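Local coordinates for exoenzyme S (Pseudomonas aeruginosa, PDB 6GN8), which is a secreted bacterial toxin that probably acts through its ADP-ribosyltransferase domain, the part modelled here, alongside a GTPase-activating activity elsewhere in the full protein, at residues I51-Y63 against I88-G100. The protein carries 2 engineered substitutions. Numbering follows the deposited sequence.
Sequences IHSDAEVMALGLY and IDQGMSAAFEKSG
Glu56 fills a hole formed by Gly91, Ala94, Ala95 and Lys98, and its side chain illustrates how a charged residue can serve as a knob in helix packing. Its CB rests against the methyl of Ala95, CG comes 3.3 Å from Gly91 O, and CD lies near Ala95 N. With CG anti to the carbonyl carbon (chi1 -71°) and the chain extended beyond it, OE2 passes Ala94 CB, and the Glu56 and Lys98 side chains cross at about a right angle. There OE2 forms a salt bridge with Lys98 NZ at 3.1 Å, the hydrogen bond within it being weak; the ammonium also pairs with Asp25 of helix 24-36. OE1 touches Lys98 CD (3.3 Å) and also accepts from Ser53 N, which lies above the carboxylate plane; Ser53 OG in turn accepts weakly from Glu56 N. This reciprocal pair is a capping box, set where the helical subdomain of the ADP-ribosyltransferase domain brings helices 54-77 and 83-99 together; segments 54-63 and 88-99 cross at -117°, their axes 7.9 Å apart at closest approach. Gly91 allows the close approach, its CA lying 3.7 Å from Ala59 CB. Near the capped end, His52 NE2 donates in its ring plane to Ser99 OG (2.9 Å, 163°), while that hydroxyl donates to Ala95 O. Further along, Met92 SD makes an oblique Met-aromatic contact 4.0 Å from the Tyr63 ring centroid, and Tyr63 OH hydrogen-bonds to Ser134.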
loop_
_atom_site.group_PDB
_atom_site.type_symbol
_atom_site.label_atom_id
_atom_site.label_comp_id
_atom_site.label_asym_id
_atom_site.label_seq_id
_atom_site.Cartn_x
_atom_site.Cartn_y
_atom_site.Cartn_z
ATOM N N ILE C 51 -36.496 -19.958 9.698
ATOM C CA ILE C 51 -35.379 -19.502 10.513
ATOM C C ILE C 51 -35.949 -18.641 11.675
ATOM O O ILE C 51 -35.478 -18.748 12.805
ATOM C CB ILE C 51 -34.252 -18.775 9.692
ATOM C CG1 ILE C 51 -33.110 -18.230 10.606
ATOM C CG2 ILE C 51 -34.781 -17.668 8.725
ATOM C CD1 ILE C 51 -32.323 -19.321 11.380
ATOM N N HIS C 52 -37.007 -17.856 11.409
ATOM C CA HIS C 52 -37.588 -16.989 12.435
ATOM C C HIS C 52 -38.856 -17.552 13.034
ATOM O O HIS C 52 -39.635 -18.200 12.336
ATOM C CB HIS C 52 -37.873 -15.593 11.858
ATOM C CG HIS C 52 -36.655 -14.910 11.332
ATOM N ND1 HIS C 52 -36.525 -14.609 9.993
ATOM C CD2 HIS C 52 -35.533 -14.525 11.981
ATOM C CE1 HIS C 52 -35.332 -14.047 9.870
ATOM N NE2 HIS C 52 -34.703 -13.971 11.041
ATOM N N SER C 53 -39.074 -17.254 14.332
ATOM C CA SER C 53 -40.259 -17.600 15.112
ATOM C C SER C 53 -41.491 -16.873 14.562
ATOM O O SER C 53 -41.337 -15.916 13.803
ATOM C CB SER C 53 -40.046 -17.207 16.573
ATOM O OG SER C 53 -40.090 -15.797 16.754
ATOM N N ASP C 54 -42.699 -17.288 14.980
ATOM C CA ASP C 54 -43.972 -16.664 14.586
ATOM C C ASP C 54 -43.996 -15.187 14.959
ATOM O O ASP C 54 -44.394 -14.374 14.150
ATOM C CB ASP C 54 -45.167 -17.372 15.257
ATOM C CG ASP C 54 -45.488 -18.787 14.803
ATOM O OD1 ASP C 54 -44.996 -19.197 13.727
ATOM O OD2 ASP C 54 -46.264 -19.481 15.518
ATOM N N ALA C 55 -43.516 -14.852 16.168
ATOM C CA ALA C 55 -43.422 -13.498 16.711
ATOM C C ALA C 55 -42.602 -12.586 15.826
ATOM O O ALA C 55 -43.006 -11.446 15.584
ATOM C CB ALA C 55 -42.813 -13.537 18.101
ATOM N N GLU C 56 -41.465 -13.097 15.314
ATOM C CA GLU C 56 -40.529 -12.367 14.458
ATOM C C GLU C 56 -41.107 -12.136 13.066
ATOM O O GLU C 56 -41.010 -11.030 12.546
ATOM C CB GLU C 56 -39.192 -13.127 14.379
ATOM C CG GLU C 56 -38.423 -13.055 15.679
ATOM C CD GLU C 56 -37.506 -14.215 16.003
ATOM O OE1 GLU C 56 -37.002 -14.885 15.071
ATOM O OE2 GLU C 56 -37.302 -14.457 17.212
ATOM N N VAL C 57 -41.702 -13.183 12.466
ATOM C CA VAL C 57 -42.320 -13.142 11.133
ATOM C C VAL C 57 -43.488 -12.130 11.160
ATOM O O VAL C 57 -43.566 -11.298 10.269
ATOM C CB VAL C 57 -42.736 -14.568 10.659
ATOM C CG1 VAL C 57 -43.566 -14.527 9.376
ATOM C CG2 VAL C 57 -41.506 -15.453 10.464
ATOM N N MET C 58 -44.339 -12.154 12.203
ATOM C CA MET C 58 -45.434 -11.177 12.327
ATOM C C MET C 58 -44.888 -9.751 12.558
ATOM O O MET C 58 -45.382 -8.818 11.928
ATOM C CB MET C 58 -46.400 -11.544 13.473
ATOM C CG MET C 58 -47.161 -12.858 13.275
ATOM S SD MET C 58 -48.420 -13.073 14.568
ATOM C CE MET C 58 -47.398 -13.307 16.012
ATOM N N ALA C 59 -43.872 -9.578 13.436
ATOM C CA ALA C 59 -43.295 -8.251 13.695
ATOM C C ALA C 59 -42.650 -7.632 12.427
ATOM O O ALA C 59 -42.862 -6.440 12.146
ATOM C CB ALA C 59 -42.279 -8.316 14.818
ATOM N N LEU C 60 -41.871 -8.455 11.662
ATOM C CA LEU C 60 -41.219 -8.035 10.418
ATOM C C LEU C 60 -42.283 -7.666 9.377
ATOM O O LEU C 60 -42.112 -6.677 8.677
ATOM C CB LEU C 60 -40.266 -9.137 9.886
ATOM C CG LEU C 60 -38.949 -9.373 10.674
ATOM C CD1 LEU C 60 -38.404 -10.772 10.413
ATOM C CD2 LEU C 60 -37.878 -8.355 10.316
ATOM N N GLY C 61 -43.390 -8.418 9.336
ATOM C CA GLY C 61 -44.509 -8.160 8.429
ATOM C C GLY C 61 -45.256 -6.876 8.728
ATOM O O GLY C 61 -45.509 -6.063 7.834
ATOM N N LEU C 62 -45.622 -6.692 10.007
ATOM C CA LEU C 62 -46.332 -5.509 10.497
ATOM C C LEU C 62 -45.518 -4.260 10.169
ATOM O O LEU C 62 -46.068 -3.283 9.646
ATOM C CB LEU C 62 -46.583 -5.628 12.012
ATOM C CG LEU C 62 -47.722 -6.557 12.447
ATOM C CD1 LEU C 62 -47.547 -6.965 13.867
ATOM C CD2 LEU C 62 -49.111 -5.906 12.225
ATOM N N TYR C 63 -44.202 -4.314 10.418
ATOM C CA TYR C 63 -43.289 -3.217 10.092
ATOM C C TYR C 63 -43.259 -2.989 8.586
ATOM O O TYR C 63 -43.534 -1.880 8.151
ATOM C CB TYR C 63 -41.852 -3.512 10.627
ATOM C CG TYR C 63 -40.777 -2.555 10.140
ATOM C CD1 TYR C 63 -40.129 -2.763 8.929
ATOM C CD2 TYR C 63 -40.376 -1.467 10.918
ATOM C CE1 TYR C 63 -39.174 -1.872 8.460
ATOM C CE2 TYR C 63 -39.403 -0.582 10.471
ATOM C CZ TYR C 63 -38.800 -0.790 9.237
ATOM O OH TYR C 63 -37.860 0.088 8.749
ATOM N N ILE C 88 -43.544 -4.767 18.317
ATOM C CA ILE C 88 -42.979 -4.870 16.964
ATOM C C ILE C 88 -41.454 -4.731 17.046
ATOM O O ILE C 88 -40.732 -5.525 16.437
ATOM C CB ILE C 88 -43.595 -3.863 15.935
ATOM C CG1 ILE C 88 -45.083 -4.110 15.718
ATOM C CG2 ILE C 88 -42.887 -3.980 14.584
ATOM C CD1 ILE C 88 -45.847 -2.975 14.931
ATOM N N ASP C 89 -40.975 -3.758 17.831
ATOM C CA ASP C 89 -39.547 -3.492 18.040
ATOM C C ASP C 89 -38.848 -4.676 18.736
ATOM O O ASP C 89 -37.730 -4.980 18.369
ATOM C CB ASP C 89 -39.368 -2.193 18.853
ATOM C CG ASP C 89 -37.935 -1.773 19.116
ATOM O OD1 ASP C 89 -37.168 -1.648 18.144
ATOM O OD2 ASP C 89 -37.593 -1.541 20.294
ATOM N N GLN C 90 -39.480 -5.355 19.707
ATOM C CA GLN C 90 -38.789 -6.503 20.331
ATOM C C GLN C 90 -38.809 -7.743 19.410
ATOM O O GLN C 90 -37.821 -8.477 19.403
ATOM C CB GLN C 90 -39.248 -6.844 21.765
ATOM C CG GLN C 90 -40.728 -6.824 22.044
ATOM C CD GLN C 90 -41.033 -6.740 23.534
ATOM O OE1 GLN C 90 -41.733 -7.587 24.108
ATOM N NE2 GLN C 90 -40.532 -5.707 24.197
ATOM N N GLY C 91 -39.849 -7.895 18.582
ATOM C CA GLY C 91 -39.933 -8.968 17.596
ATOM C C GLY C 91 -38.892 -8.824 16.496
ATOM O O GLY C 91 -38.337 -9.814 16.019
ATOM N N MET C 92 -38.602 -7.580 16.101
ATOM C CA MET C 92 -37.597 -7.290 15.089
ATOM C C MET C 92 -36.208 -7.448 15.661
ATOM O O MET C 92 -35.391 -8.068 14.994
ATOM C CB MET C 92 -37.777 -5.912 14.469
ATOM C CG MET C 92 -38.996 -5.846 13.553
ATOM S SD MET C 92 -39.136 -4.255 12.714
ATOM C CE MET C 92 -39.492 -3.317 13.972
ATOM N N SER C 93 -35.947 -6.966 16.901
ATOM C CA SER C 93 -34.653 -7.141 17.595
ATOM C C SER C 93 -34.298 -8.618 17.720
ATOM O O SER C 93 -33.184 -8.990 17.395
ATOM C CB SER C 93 -34.684 -6.512 18.987
ATOM O OG SER C 93 -34.827 -5.105 18.921
ATOM N N ALA C 94 -35.246 -9.462 18.157
ATOM C CA ALA C 94 -35.050 -10.912 18.318
ATOM C C ALA C 94 -34.678 -11.563 16.970
ATOM O O ALA C 94 -33.764 -12.392 16.928
ATOM C CB ALA C 94 -36.316 -11.551 18.894
ATOM N N ALA C 95 -35.362 -11.141 15.870
ATOM C CA ALA C 95 -35.135 -11.597 14.498
ATOM C C ALA C 95 -33.707 -11.305 14.043
ATOM O O ALA C 95 -33.127 -12.142 13.348
ATOM C CB ALA C 95 -36.130 -10.930 13.541
ATOM N N PHE C 96 -33.144 -10.125 14.407
ATOM C CA PHE C 96 -31.770 -9.757 14.040
ATOM C C PHE C 96 -30.760 -10.554 14.886
ATOM O O PHE C 96 -29.684 -10.909 14.398
ATOM C CB PHE C 96 -31.540 -8.236 14.161
ATOM C CG PHE C 96 -32.120 -7.432 13.014
ATOM C CD1 PHE C 96 -31.457 -7.349 11.792
ATOM C CD2 PHE C 96 -33.316 -6.734 13.166
ATOM C CE1 PHE C 96 -32.011 -6.635 10.721
ATOM C CE2 PHE C 96 -33.870 -6.016 12.098
ATOM C CZ PHE C 96 -33.208 -5.970 10.881
ATOM N N GLU C 97 -31.125 -10.875 16.138
ATOM C CA GLU C 97 -30.270 -11.652 17.038
ATOM C C GLU C 97 -30.010 -13.035 16.473
ATOM O O GLU C 97 -28.867 -13.470 16.446
ATOM C CB GLU C 97 -30.902 -11.758 18.420
ATOM C CG GLU C 97 -30.718 -10.517 19.264
ATOM C CD GLU C 97 -30.846 -10.802 20.744
ATOM O OE1 GLU C 97 -31.985 -10.759 21.266
ATOM O OE2 GLU C 97 -29.806 -11.087 21.380
ATOM N N LYS C 98 -31.065 -13.693 15.969
ATOM C CA LYS C 98 -31.030 -15.035 15.379
ATOM C C LYS C 98 -30.359 -15.073 13.997
ATOM O O LYS C 98 -29.782 -16.095 13.628
ATOM C CB LYS C 98 -32.465 -15.593 15.247
ATOM C CG LYS C 98 -33.141 -15.878 16.581
ATOM C CD LYS C 98 -34.500 -16.537 16.408
ATOM C CE LYS C 98 -35.146 -16.778 17.744
ATOM N NZ LYS C 98 -36.489 -17.396 17.610
ATOM N N SER C 99 -30.454 -13.978 13.236
ATOM C CA SER C 99 -29.998 -13.898 11.855
ATOM C C SER C 99 -28.502 -13.855 11.671
ATOM O O SER C 99 -27.998 -14.644 10.876
ATOM C CB SER C 99 -30.628 -12.705 11.148
ATOM O OG SER C 99 -32.008 -12.977 10.975
ATOM N N GLY C 100 -27.816 -12.919 12.322
ATOM C CA GLY C 100 -26.377 -12.743 12.137
ATOM C C GLY C 100 -25.990 -12.300 10.727
ATOM O O GLY C 100 -26.826 -11.770 9.978
#